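Local coordinates for protein aminopeptidase C (Lactobacillus rhamnosus, PDB 4K7C) that probably removes amino acids from the N-terminus of peptides as a papain-like cysteine peptidase, and assembles from six copies of the chain, at residues F101-F105 against D211-A216; G140-M144 against R289-H293; M144-E150 against G283-R289; E150-P156 against P245-F249. One frame throughout, in Å; residues are numbered along the deposited sequence. Where two conformers were deposited one is given.

Contact 1 (F101-F105 against D211-A216)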
loop_
_atom_site.group_PDB
_atom_site.type_symbol
_atom_site.label_atom_id
_atom_site.label_comp_id
_atom_site.label_asym_id
_atom_site.label_seq_id
_atom_site.Cartn_x
_atom_site.Cartn_y
_atom_site.Cartn_z
ATOM N N PHE A 101 -16.745 28.588 9.361
ATOM C CA PHE A 101 -18.009 28.620 10.101
ATOM C C PHE A 101 -18.856 29.903 9.809
ATOM O O PHE A 101 -19.995 29.813 9.428
ATOM C CB PHE A 101 -17.731 28.412 11.633
ATOM C CG PHE A 101 -19.020 28.357 12.484
ATOM C CD1 PHE A 101 -19.536 27.183 12.990
ATOM C CD2 PHE A 101 -19.719 29.527 12.722
ATOM C CE1 PHE A 101 -20.699 27.198 13.761
ATOM C CE2 PHE A 101 -20.887 29.534 13.450
ATOM C CZ PHE A 101 -21.409 28.370 13.920
ATOM N N TRP A 102 -18.249 31.077 10.046
ATOM C CA TRP A 102 -18.901 32.367 9.943
ATOM C C TRP A 102 -19.241 32.689 8.495
ATOM O O TRP A 102 -20.323 33.197 8.211
ATOM C CB TRP A 102 -18.040 33.420 10.558
ATOM C CG TRP A 102 -17.939 33.262 12.044
ATOM C CD1 TRP A 102 -16.807 33.114 12.794
ATOM C CD2 TRP A 102 -19.031 33.249 12.969
ATOM N NE1 TRP A 102 -17.139 33.021 14.129
ATOM C CE2 TRP A 102 -18.490 33.100 14.256
ATOM C CE3 TRP A 102 -20.403 33.358 12.836
ATOM C CZ2 TRP A 102 -19.307 33.063 15.450
ATOM C CZ3 TRP A 102 -21.220 33.287 13.987
ATOM C CH2 TRP A 102 -20.676 33.129 15.269
ATOM N N ASP A 103 -18.402 32.242 7.571
ATOM C CA ASP A 103 -18.692 32.396 6.175
ATOM C C ASP A 103 -19.995 31.667 5.773
ATOM O O ASP A 103 -20.968 32.229 5.162
ATOM C CB ASP A 103 -17.523 31.932 5.303
ATOM C CG ASP A 103 -17.779 32.175 3.838
ATOM O OD1 ASP A 103 -18.021 33.356 3.482
ATOM O OD2 ASP A 103 -17.725 31.157 3.019
ATOM N N LYS A 104 -20.092 30.389 6.052
ATOM C CA LYS A 104 -21.302 29.624 5.817
ATOM C C LYS A 104 -22.544 30.142 6.480
ATOM O O LYS A 104 -23.610 30.139 5.932
ATOM C CB LYS A 104 -21.085 28.172 6.248
ATOM C CG LYS A 104 -20.111 27.364 5.429
ATOM C CD LYS A 104 -20.784 26.226 4.733
ATOM C CE LYS A 104 -19.924 25.461 3.696
ATOM N NZ LYS A 104 -19.455 26.242 2.531
ATOM N N PHE A 105 -22.416 30.547 7.740
ATOM C CA PHE A 105 -23.565 31.044 8.433
ATOM C C PHE A 105 -24.034 32.392 7.835
ATOM O O PHE A 105 -25.230 32.566 7.571
ATOM C CB PHE A 105 -23.274 31.142 9.921
ATOM C CG PHE A 105 -24.515 31.388 10.732
ATOM C CD1 PHE A 105 -25.615 30.536 10.600
ATOM C CD2 PHE A 105 -24.569 32.426 11.624
ATOM C CE1 PHE A 105 -26.783 30.757 11.269
ATOM C CE2 PHE A 105 -25.772 32.612 12.340
ATOM C CZ PHE A 105 -26.841 31.752 12.190
ATOM N N ASP A 211 -29.862 26.412 10.716
ATOM C CA ASP A 211 -28.582 26.489 10.051
ATOM C C ASP A 211 -27.397 26.568 11.033
ATOM O O ASP A 211 -26.344 25.945 10.800
ATOM C CB ASP A 211 -28.536 27.672 9.070
ATOM C CG ASP A 211 -29.680 27.647 8.056
ATOM O OD1 ASP A 211 -30.275 26.543 7.924
ATOM O OD2 ASP A 211 -29.980 28.760 7.438
ATOM N N TYR A 212 -27.563 27.366 12.094
ATOM C CA TYR A 212 -26.571 27.473 13.129
ATOM C C TYR A 212 -26.224 26.087 13.698
ATOM O O TYR A 212 -25.027 25.731 13.857
ATOM C CB TYR A 212 -26.996 28.513 14.231
ATOM C CG TYR A 212 -25.898 28.751 15.246
ATOM C CD1 TYR A 212 -24.941 29.691 15.038
ATOM C CD2 TYR A 212 -25.737 27.920 16.348
ATOM C CE1 TYR A 212 -23.881 29.868 15.887
ATOM C CE2 TYR A 212 -24.671 28.119 17.241
ATOM C CZ TYR A 212 -23.765 29.099 16.984
ATOM O OH TYR A 212 -22.710 29.268 17.838
ATOM N N ARG A 213 -27.230 25.309 14.008
ATOM C CA ARG A 213 -27.072 23.978 14.541
ATOM C C ARG A 213 -26.375 22.983 13.571
ATOM O O ARG A 213 -25.531 22.210 13.990
ATOM C CB ARG A 213 -28.394 23.479 15.023
ATOM C CG ARG A 213 -28.333 22.033 15.457
ATOM C CD ARG A 213 -29.539 21.642 16.249
ATOM N NE ARG A 213 -30.780 21.591 15.532
ATOM C CZ ARG A 213 -31.739 22.535 15.687
ATOM N NH1 ARG A 213 -32.917 22.401 15.095
ATOM N NH2 ARG A 213 -31.490 23.660 16.413
ATOM N N ILE A 214 -26.715 23.053 12.290
ATOM C CA ILE A 214 -26.011 22.248 11.248
ATOM C C ILE A 214 -24.528 22.564 11.197
ATOM O O ILE A 214 -23.685 21.689 11.175
ATOM C CB ILE A 214 -26.669 22.501 9.842
ATOM C CG1 ILE A 214 -28.082 21.935 9.844
ATOM C CG2 ILE A 214 -25.760 21.972 8.733
ATOM C CD1 ILE A 214 -28.943 22.386 8.671
ATOM N N LEU A 215 -24.186 23.850 11.297
ATOM C CA LEU A 215 -22.779 24.236 11.339
ATOM C C LEU A 215 -22.057 23.943 12.651
ATOM O O LEU A 215 -20.927 23.574 12.653
ATOM C CB LEU A 215 -22.685 25.702 10.955
ATOM C CG LEU A 215 -23.157 25.972 9.566
ATOM C CD1 LEU A 215 -23.327 27.465 9.349
ATOM C CD2 LEU A 215 -22.208 25.485 8.471
ATOM N N ALA A 216 -22.753 24.070 13.790
ATOM C CA ALA A 216 -22.147 23.757 15.084
ATOM C C ALA A 216 -21.872 22.265 15.129
ATOM O O ALA A 216 -20.768 21.796 15.544
ATOM C CB ALA A 216 -23.092 24.200 16.178
#
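Three aromatic rings meet edge to face in sequence across this helix pair: Phe-101 points its edge at the face of Tyr-212, and Tyr-212 in turn points its own edge at the face of Phe-105. They form an aromatic cluster between helix 96-117 and helix 197-219, which run roughly antiparallel here, with the short axes 10.2 Å apart at 153°. The Phe-101 and Tyr-212 planes stand at 75° with centroids 5.5 Å apart, an offset T-shape; the Phe-105 and Tyr-212 pair is at 79° and 5.4 Å. Both phenylalanines sit one helical turn apart, so Leu-215, pointing straight across, fits between them, its CB 3.7 Å from Phe-101 CE1. Lys-104 adds only its stem to the interface; its amino group turns away to Gln-136 and to a salt bridge with Asp-138. Asp-211 likewise sends its carboxylate to Tyr-112 and Lys-179. A second subunit closes the outer side: its Phe-13 meets the ring of Phe-105, and its Lys-14 packs on Tyr-212, so the pair belongs to a subunit interface as well as to the fold. At the centre, Leu-215 CD1 lies 3.7 Å from Phe-105 CB, while Leu-215 CD2 is 3.7 Å from Lys-104 CB.

Contact 2 (G140-M144 against R289-H293)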
loop_
_atom_site.group_PDB
_atom_site.type_symbol
_atom_site.label_atom_id
_atom_site.label_comp_id
_atom_site.label_asym_id
_atom_site.label_seq_id
_atom_site.Cartn_x
_atom_site.Cartn_y
_atom_site.Cartn_z
ATOM N N GLY A 140 -14.769 32.262 -2.182
ATOM C CA GLY A 140 -15.019 33.670 -1.955
ATOM C C GLY A 140 -14.009 34.602 -2.594
ATOM O O GLY A 140 -13.274 34.246 -3.537
ATOM N N GLN A 141 -14.035 35.854 -2.143
ATOM C CA GLN A 141 -13.119 36.870 -2.594
ATOM C C GLN A 141 -12.590 37.635 -1.365
ATOM O O GLN A 141 -13.168 37.547 -0.260
ATOM C CB GLN A 141 -13.858 37.796 -3.605
ATOM C CG GLN A 141 -14.569 37.060 -4.721
ATOM C CD GLN A 141 -14.867 37.903 -5.958
ATOM O OE1 GLN A 141 -14.395 39.031 -6.090
ATOM N NE2 GLN A 141 -15.620 37.349 -6.876
ATOM N N TRP A 142 -11.503 38.381 -1.566
ATOM C CA TRP A 142 -10.762 39.061 -0.506
ATOM C C TRP A 142 -11.682 39.925 0.389
ATOM O O TRP A 142 -11.639 39.807 1.598
ATOM C CB TRP A 142 -9.665 39.956 -1.103
ATOM C CG TRP A 142 -9.051 40.786 -0.028
ATOM C CD1 TRP A 142 -9.447 42.040 0.382
ATOM C CD2 TRP A 142 -7.991 40.406 0.868
ATOM N NE1 TRP A 142 -8.707 42.447 1.456
ATOM C CE2 TRP A 142 -7.796 41.477 1.770
ATOM C CE3 TRP A 142 -7.171 39.288 0.979
ATOM C CZ2 TRP A 142 -6.800 41.446 2.776
ATOM C CZ3 TRP A 142 -6.169 39.281 1.938
ATOM C CH2 TRP A 142 -6.010 40.340 2.855
ATOM N N ASP A 143 -12.569 40.708 -0.209
ATOM C CA ASP A 143 -13.384 41.653 0.573
ATOM C C ASP A 143 -14.379 40.910 1.462
ATOM O O ASP A 143 -14.727 41.394 2.541
ATOM C CB ASP A 143 -14.117 42.609 -0.358
ATOM C CG ASP A 143 -13.173 43.527 -1.169
ATOM O OD1 ASP A 143 -12.138 44.011 -0.652
ATOM O OD2 ASP A 143 -13.488 43.741 -2.380
HETATM N N MSE A 144 -14.823 39.740 1.003
HETATM C CA MSE A 144 -15.652 38.845 1.842
HETATM C C MSE A 144 -14.897 38.244 2.994
HETATM O O MSE A 144 -15.440 38.055 4.081
HETATM C CB MSE A 144 -16.217 37.744 0.920
HETATM C CG MSE A 144 -17.260 38.316 -0.022
HETATM SE SE MSE A 144 -17.618 37.092 -1.538
HETATM C CE MSE A 144 -18.407 35.553 -0.613
ATOM N N ARG A 289 -18.921 45.107 4.612
ATOM C CA ARG A 289 -18.387 45.737 3.431
ATOM C C ARG A 289 -18.652 44.918 2.147
ATOM O O ARG A 289 -18.709 43.670 2.192
ATOM C CB ARG A 289 -16.899 45.972 3.630
ATOM C CG ARG A 289 -16.064 44.676 3.608
ATOM C CD ARG A 289 -14.593 44.930 3.281
ATOM N NE ARG A 289 -13.939 45.736 4.328
ATOM C CZ ARG A 289 -13.529 47.013 4.166
ATOM N NH1 ARG A 289 -12.945 47.644 5.188
ATOM N NH2 ARG A 289 -13.655 47.645 2.977
ATOM N N GLU A 290 -18.814 45.623 1.031
ATOM C CA GLU A 290 -19.086 44.966 -0.248
ATOM C C GLU A 290 -17.825 44.738 -1.028
ATOM O O GLU A 290 -16.812 45.268 -0.733
ATOM C CB GLU A 290 -20.044 45.817 -1.105
ATOM C CG GLU A 290 -21.437 46.004 -0.504
ATOM C CD GLU A 290 -22.302 46.944 -1.333
ATOM O OE1 GLU A 290 -21.811 47.535 -2.339
ATOM O OE2 GLU A 290 -23.492 47.070 -0.984
ATOM N N VAL A 291 -17.926 43.920 -2.066
ATOM C CA VAL A 291 -16.822 43.683 -3.016
ATOM C C VAL A 291 -16.603 44.968 -3.837
ATOM O O VAL A 291 -17.570 45.544 -4.390
ATOM C CB VAL A 291 -17.166 42.438 -3.915
ATOM C CG1 VAL A 291 -16.189 42.246 -5.104
ATOM C CG2 VAL A 291 -17.239 41.165 -3.064
ATOM N N ARG A 292 -15.338 45.373 -3.901
ATOM C CA ARG A 292 -14.854 46.490 -4.764
ATOM C C ARG A 292 -13.538 46.147 -5.471
ATOM O O ARG A 292 -12.521 45.911 -4.812
ATOM C CB ARG A 292 -14.632 47.728 -3.848
ATOM C CG ARG A 292 -15.900 48.426 -3.341
ATOM C CD ARG A 292 -16.849 48.995 -4.399
ATOM N NE ARG A 292 -17.991 49.637 -3.750
ATOM C CZ ARG A 292 -19.132 49.073 -3.403
ATOM N NH1 ARG A 292 -19.387 47.815 -3.690
ATOM N NH2 ARG A 292 -20.079 49.816 -2.781
ATOM N N HIS A 293 -13.570 46.002 -6.805
ATOM C CA HIS A 293 -12.424 45.717 -7.576
ATOM C C HIS A 293 -12.056 46.962 -8.401
ATOM O O HIS A 293 -12.922 47.519 -9.085
ATOM C CB HIS A 293 -12.728 44.585 -8.585
ATOM C CG HIS A 293 -13.075 43.271 -7.986
ATOM N ND1 HIS A 293 -12.239 42.622 -7.104
ATOM C CD2 HIS A 293 -14.090 42.419 -8.248
ATOM C CE1 HIS A 293 -12.784 41.458 -6.773
ATOM N NE2 HIS A 293 -13.914 41.320 -7.439
HETATM O O HOH W 1 -11.255 45.894 -2.283
#
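The extended chain of 289-293 passes beside the first turn of helix 142-152, coming closest where the CA atoms of Asp-143 and Val-291 are 5.4 Å apart; Gln-141 holds the N-cap position. Asp-143 faces the strand-like chain and binds its backbone. Its OD2 accepts a nearly linear hydrogen bond from Arg-292 N at 2.9 Å, and a water bridges its OD1 (2.6 Å) to Arg-292 O (2.8 Å), so one carboxylate serves both backbone polar groups of that residue, the amide directly and the carbonyl through the water. In this papain-like fold the contact ties the helix to the chain leading into strand 293-295 of the main sheet. Gly-140 also pairs through its backbone with the C-terminal Ala-446; in the related bleomycin hydrolases the C-terminal tail enters the active-site cleft. Gln-141 OE1 takes a weak hydrogen bond from His-293 NE2 at 2.7 Å, while the amide's NE2 reaches Met-442 O and His-293 ND1 meets Ser-262. Selenomethionine Met-144 CG touches Val-291 CG2 at 4.2 Å.

Contact 3 (M144-E150 against G283-R289)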
loop_
_atom_site.group_PDB
_atom_site.type_symbol
_atom_site.label_atom_id
_atom_site.label_comp_id
_atom_site.label_asym_id
_atom_site.label_seq_id
_atom_site.Cartn_x
_atom_site.Cartn_y
_atom_site.Cartn_z
HETATM N N MSE A 144 -14.823 39.740 1.003
HETATM C CA MSE A 144 -15.652 38.845 1.842
HETATM C C MSE A 144 -14.897 38.244 2.994
HETATM O O MSE A 144 -15.440 38.055 4.081
HETATM C CB MSE A 144 -16.217 37.744 0.920
HETATM C CG MSE A 144 -17.260 38.316 -0.022
HETATM SE SE MSE A 144 -17.618 37.092 -1.538
HETATM C CE MSE A 144 -18.407 35.553 -0.613
ATOM N N LEU A 145 -13.598 37.970 2.847
ATOM C CA LEU A 145 -12.853 37.464 3.990
ATOM C C LEU A 145 -12.653 38.617 4.989
ATOM O O LEU A 145 -12.806 38.433 6.219
ATOM C CB LEU A 145 -11.511 36.942 3.488
ATOM C CG LEU A 145 -10.634 36.101 4.421
ATOM C CD1 LEU A 145 -9.838 36.983 5.373
ATOM C CD2 LEU A 145 -11.512 35.072 5.121
ATOM N N SER A 146 -12.266 39.795 4.494
ATOM C CA SER A 146 -12.202 40.965 5.370
ATOM C C SER A 146 -13.457 41.212 6.155
ATOM O O SER A 146 -13.379 41.464 7.373
ATOM C CB SER A 146 -11.822 42.227 4.598
ATOM O OG SER A 146 -10.508 42.090 4.310
ATOM N N ALA A 147 -14.601 41.144 5.490
ATOM C CA ALA A 147 -15.861 41.351 6.143
ATOM C C ALA A 147 -15.996 40.420 7.343
ATOM O O ALA A 147 -16.489 40.824 8.412
ATOM C CB ALA A 147 -17.030 41.123 5.211
ATOM N N LEU A 148 -15.575 39.151 7.162
ATOM C CA LEU A 148 -15.639 38.192 8.232
ATOM C C LEU A 148 -14.729 38.523 9.373
ATOM O O LEU A 148 -15.165 38.446 10.513
ATOM C CB LEU A 148 -15.333 36.746 7.734
ATOM C CG LEU A 148 -16.388 36.207 6.768
ATOM C CD1 LEU A 148 -15.825 34.998 6.032
ATOM C CD2 LEU A 148 -17.660 35.837 7.496
ATOM N N ILE A 149 -13.520 38.988 9.076
ATOM C CA ILE A 149 -12.553 39.280 10.100
ATOM C C ILE A 149 -12.958 40.533 10.880
ATOM O O ILE A 149 -12.763 40.593 12.091
ATOM C CB ILE A 149 -11.190 39.306 9.466
ATOM C CG1 ILE A 149 -10.814 37.816 9.208
ATOM C CG2 ILE A 149 -10.115 39.925 10.366
ATOM C CD1 ILE A 149 -9.483 37.742 8.646
ATOM N N GLU A 150 -13.502 41.519 10.152
ATOM C CA GLU A 150 -14.008 42.735 10.785
ATOM C C GLU A 150 -15.083 42.378 11.797
ATOM O O GLU A 150 -15.105 42.940 12.871
ATOM C CB GLU A 150 -14.536 43.717 9.749
ATOM C CG GLU A 150 -13.342 44.308 9.014
ATOM C CD GLU A 150 -13.726 45.219 7.893
ATOM O OE1 GLU A 150 -13.040 46.248 7.782
ATOM O OE2 GLU A 150 -14.661 44.887 7.133
ATOM N N GLY A 283 -21.642 38.269 -2.275
ATOM C CA GLY A 283 -21.396 38.654 -0.867
ATOM C C GLY A 283 -21.537 37.547 0.128
ATOM O O GLY A 283 -21.860 36.426 -0.217
ATOM N N ASN A 284 -21.214 37.840 1.396
ATOM C CA ASN A 284 -21.545 36.937 2.470
ATOM C C ASN A 284 -22.158 37.661 3.664
ATOM O O ASN A 284 -23.069 37.146 4.278
ATOM C CB ASN A 284 -20.335 36.139 2.997
ATOM C CG ASN A 284 -19.067 36.965 3.219
ATOM O OD1 ASN A 284 -18.985 38.190 2.981
ATOM N ND2 ASN A 284 -18.032 36.284 3.598
ATOM N N VAL A 285 -21.583 38.794 4.041
ATOM C CA VAL A 285 -21.982 39.371 5.368
ATOM C C VAL A 285 -22.943 40.556 5.092
ATOM O O VAL A 285 -22.508 41.585 4.646
ATOM C CB VAL A 285 -20.842 39.923 6.186
ATOM C CG1 VAL A 285 -21.374 40.541 7.509
ATOM C CG2 VAL A 285 -19.834 38.787 6.496
ATOM N N VAL A 286 -24.222 40.317 5.298
ATOM C CA VAL A 286 -25.201 41.402 5.166
ATOM C C VAL A 286 -24.819 42.448 6.190
ATOM O O VAL A 286 -24.650 42.163 7.410
ATOM C CB VAL A 286 -26.684 40.955 5.286
ATOM C CG1 VAL A 286 -27.675 42.161 5.335
ATOM C CG2 VAL A 286 -27.065 40.000 4.167
ATOM N N GLY A 287 -24.727 43.689 5.690
ATOM C CA GLY A 287 -24.375 44.780 6.521
ATOM C C GLY A 287 -22.889 45.058 6.568
ATOM O O GLY A 287 -22.475 46.067 7.107
ATOM N N GLY A 288 -22.068 44.174 6.019
ATOM C CA GLY A 288 -20.639 44.362 6.055
ATOM C C GLY A 288 -20.206 44.919 4.730
ATOM O O GLY A 288 -21.030 45.202 3.843
ATOM N N ARG A 289 -18.921 45.107 4.612
ATOM C CA ARG A 289 -18.387 45.737 3.431
ATOM C C ARG A 289 -18.652 44.918 2.147
ATOM O O ARG A 289 -18.709 43.670 2.192
ATOM C CB ARG A 289 -16.899 45.972 3.630
ATOM C CG ARG A 289 -16.064 44.676 3.608
ATOM C CD ARG A 289 -14.593 44.930 3.281
ATOM N NE ARG A 289 -13.939 45.736 4.328
ATOM C CZ ARG A 289 -13.529 47.013 4.166
ATOM N NH1 ARG A 289 -12.945 47.644 5.188
ATOM N NH2 ARG A 289 -13.655 47.645 2.977
HETATM O O HOH W 2 -17.247 44.887 7.043
#
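Arg-289 lays the aliphatic part of its side chain over the helix surface made by Ala-147 and Ser-146, with Arg-289 CG 4.0 Å from Ala-147 CB and Arg-289 CD 4.1 Å from Ser-146 CB. Its guanidinium then forms a side-on, two-pronged salt bridge with Glu-150, NH1 to OE1 at 2.9 Å and NE to OE2 at 3.0 Å; Asp-258 is a second partner for NH1. The segment 283-289 is a loop built round a type II beta turn from Val-285 to Gly-288, closed by Gly-288 N to Val-285 O at 3.0 Å, and it straps one face of helix 142-152. Gly-287 takes the positive phi such a turn needs at its third position. Gly-288 passes 5.6 Å from Ala-147, CA to CA, where a side chain would crowd Val-285. At the first position of the turn, Val-285 CG2 touches both Ala-147 CB (3.9 Å) and Leu-148 CD2 (3.8 Å). Asn-284 ND2 donates to Met-144 O at 3.2 Å, a carbonyl that also accepts Leu-148 N within the helix; the same amide nitrogen reaches Asp-103 on helix 96-117, so three elements meet there. The selenomethionine Met-144 ends against the loop, its CE 3.6 Å from Gly-283 O. A water completes the far end, giving a 2.6 Å hydrogen bond to Glu-150 OE2 and taking one from Arg-289 N at 3.0 Å.

Contact 4 (E150-P156 against P245-F249)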
loop_
_atom_site.group_PDB
_atom_site.type_symbol
_atom_site.label_atom_id
_atom_site.label_comp_id
_atom_site.label_asym_id
_atom_site.label_seq_id
_atom_site.Cartn_x
_atom_site.Cartn_y
_atom_site.Cartn_z
ATOM N N GLU A 150 -13.502 41.519 10.152
ATOM C CA GLU A 150 -14.008 42.735 10.785
ATOM C C GLU A 150 -15.083 42.378 11.797
ATOM O O GLU A 150 -15.105 42.940 12.871
ATOM C CB GLU A 150 -14.536 43.717 9.749
ATOM C CG GLU A 150 -13.342 44.308 9.014
ATOM C CD GLU A 150 -13.726 45.219 7.893
ATOM O OE1 GLU A 150 -13.040 46.248 7.782
ATOM O OE2 GLU A 150 -14.661 44.887 7.133
ATOM N N LYS A 151 -15.959 41.456 11.475
ATOM C CA LYS A 151 -17.104 41.201 12.341
ATOM C C LYS A 151 -16.765 40.191 13.476
ATOM O O LYS A 151 -17.331 40.281 14.609
ATOM C CB LYS A 151 -18.276 40.730 11.520
ATOM C CG LYS A 151 -19.507 40.426 12.341
ATOM C CD LYS A 151 -20.702 40.211 11.424
ATOM C CE LYS A 151 -21.953 40.205 12.235
ATOM N NZ LYS A 151 -23.098 40.119 11.325
ATOM N N TYR A 152 -15.876 39.234 13.170
ATOM C CA TYR A 152 -15.638 38.071 14.033
ATOM C C TYR A 152 -14.263 37.783 14.575
ATOM O O TYR A 152 -14.063 36.926 15.474
ATOM C CB TYR A 152 -16.152 36.821 13.346
ATOM C CG TYR A 152 -17.640 36.810 13.097
ATOM C CD1 TYR A 152 -18.538 36.625 14.159
ATOM C CD2 TYR A 152 -18.170 36.880 11.809
ATOM C CE1 TYR A 152 -19.934 36.584 13.953
ATOM C CE2 TYR A 152 -19.556 36.805 11.579
ATOM C CZ TYR A 152 -20.457 36.708 12.634
ATOM O OH TYR A 152 -21.815 36.653 12.450
ATOM N N GLY A 153 -13.312 38.500 14.051
ATOM C CA GLY A 153 -11.901 38.328 14.356
ATOM C C GLY A 153 -11.328 37.025 13.890
ATOM O O GLY A 153 -11.737 36.546 12.841
ATOM N N ILE A 154 -10.357 36.509 14.594
ATOM C CA ILE A 154 -9.690 35.285 14.180
ATOM C C ILE A 154 -9.115 34.638 15.430
ATOM O O ILE A 154 -8.932 35.275 16.482
ATOM C CB ILE A 154 -8.627 35.545 13.038
ATOM C CG1 ILE A 154 -8.264 34.242 12.247
ATOM C CG2 ILE A 154 -7.356 36.236 13.546
ATOM C CD1 ILE A 154 -9.452 33.468 11.680
ATOM N N VAL A 155 -8.808 33.361 15.310
ATOM C CA VAL A 155 -8.179 32.574 16.348
ATOM C C VAL A 155 -7.025 31.687 15.805
ATOM O O VAL A 155 -7.023 31.336 14.608
ATOM C CB VAL A 155 -9.204 31.711 17.126
ATOM C CG1 VAL A 155 -10.318 32.575 17.683
ATOM C CG2 VAL A 155 -9.763 30.556 16.302
ATOM N N PRO A 156 -6.089 31.323 16.676
ATOM C CA PRO A 156 -5.133 30.270 16.334
ATOM C C PRO A 156 -5.852 29.005 15.886
ATOM O O PRO A 156 -6.890 28.623 16.364
ATOM C CB PRO A 156 -4.433 30.012 17.650
ATOM C CG PRO A 156 -4.538 31.302 18.394
ATOM C CD PRO A 156 -5.960 31.667 18.121
ATOM N N PRO A 245 -11.615 36.457 19.910
ATOM C CA PRO A 245 -11.177 36.448 18.490
ATOM C C PRO A 245 -10.847 37.855 18.012
ATOM O O PRO A 245 -9.897 38.088 17.255
ATOM C CB PRO A 245 -12.377 35.800 17.772
ATOM C CG PRO A 245 -12.875 34.798 18.804
ATOM C CD PRO A 245 -12.818 35.627 20.093
ATOM N N GLN A 246 -11.601 38.832 18.495
ATOM C CA GLN A 246 -11.331 40.218 18.117
ATOM C C GLN A 246 -10.133 40.852 18.780
ATOM O O GLN A 246 -9.362 41.470 18.086
ATOM C CB GLN A 246 -12.606 41.055 18.191
ATOM C CG GLN A 246 -13.687 40.408 17.318
ATOM C CD GLN A 246 -14.882 41.277 17.108
ATOM O OE1 GLN A 246 -15.936 41.113 17.751
ATOM N NE2 GLN A 246 -14.721 42.260 16.238
ATOM N N THR A 247 -9.909 40.640 20.089
ATOM C CA THR A 247 -8.669 41.125 20.666
ATOM C C THR A 247 -7.389 40.406 20.153
ATOM O O THR A 247 -6.352 40.989 20.004
ATOM C CB THR A 247 -8.703 41.180 22.220
ATOM O OG1 THR A 247 -8.919 39.885 22.738
ATOM C CG2 THR A 247 -9.804 42.093 22.643
ATOM N N PHE A 248 -7.509 39.115 19.888
ATOM C CA PHE A 248 -6.418 38.356 19.252
ATOM C C PHE A 248 -6.089 38.989 17.899
ATOM O O PHE A 248 -4.933 39.299 17.613
ATOM C CB PHE A 248 -6.831 36.883 19.106
ATOM C CG PHE A 248 -5.775 36.069 18.461
ATOM C CD1 PHE A 248 -4.703 35.596 19.206
ATOM C CD2 PHE A 248 -5.740 35.935 17.061
ATOM C CE1 PHE A 248 -3.655 34.919 18.576
ATOM C CE2 PHE A 248 -4.676 35.268 16.468
ATOM C CZ PHE A 248 -3.638 34.766 17.228
ATOM N N PHE A 249 -7.085 39.213 17.062
ATOM C CA PHE A 249 -6.810 39.871 15.806
ATOM C C PHE A 249 -6.097 41.210 15.996
ATOM O O PHE A 249 -5.074 41.493 15.340
ATOM C CB PHE A 249 -8.036 40.050 14.938
ATOM C CG PHE A 249 -7.722 40.716 13.599
ATOM C CD1 PHE A 249 -7.215 39.983 12.542
ATOM C CD2 PHE A 249 -7.878 42.110 13.441
ATOM C CE1 PHE A 249 -6.843 40.618 11.374
ATOM C CE2 PHE A 249 -7.583 42.734 12.233
ATOM C CZ PHE A 249 -7.037 42.010 11.225
HETATM O O HOH W 3 -16.608 44.012 15.767
#
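Starting in the last turn of helix 142-152, Glu-150 reaches the other segment through its backbone: a water gives Glu-150 O a weak bond of 3.4 Å and accepts Gln-246 NE2 at 2.6 Å. Tyr-152 O comes 3.1 Å from Pro-245 CB. The helix ends at Tyr-152; Gly-153, its positive-phi C' glycine, turns the chain so that this end meets the start of helix 245-253. Its CA sits only 4.2 Å from Gln-246 CA, and a beta carbon would clash with Pro-245 O. Ile-154 N then donates to Pro-245 O at 3.1 Å, although that carbonyl also accepts Phe-249 N. Ile-154 CG2 touches Phe-248 CD2 and Phe-249 CD1, both at 3.9 Å, and Val-155 CG1 meets Pro-245 CG at 3.6 Å. Pro-156 lies over the Phe-248 ring in a CH-pi contact, CD 4.0 Å from its centroid. Around this junction, helix 96-117 offers Tyr-98 to Ile-154, Val-155 and Pro-245, strand 226-231 brings Phe-226 and Phe-228 against Pro-156, and helix 70-87 packs on Ile-154 and Phe-249.

Overall arrangement
Helix 142-152 and the chain just beyond it connect contacts 2, 3 and 4, whose centres run from 8 Å (2 to 3) through 13 Å (3 to 4) to 18 Å (2 to 4). Contacts 2 and 3 share Met-144 and Arg-289; contacts 3 and 4 share Glu-150. Contact 1 lies alongside, about 15 Å from contact 3 between centres, joined to it by Asp-103 OD1 to Asn-284 ND2 at 2.9 Å, and to contact 4 by Trp-102 CE3 against Tyr-152 CZ at 3.4 Å. Contacts 1, 3 and 4 also touch a second subunit. All four contacts have side chains against helix 70-87, probably the counterpart of papain's catalytic-cysteine helix.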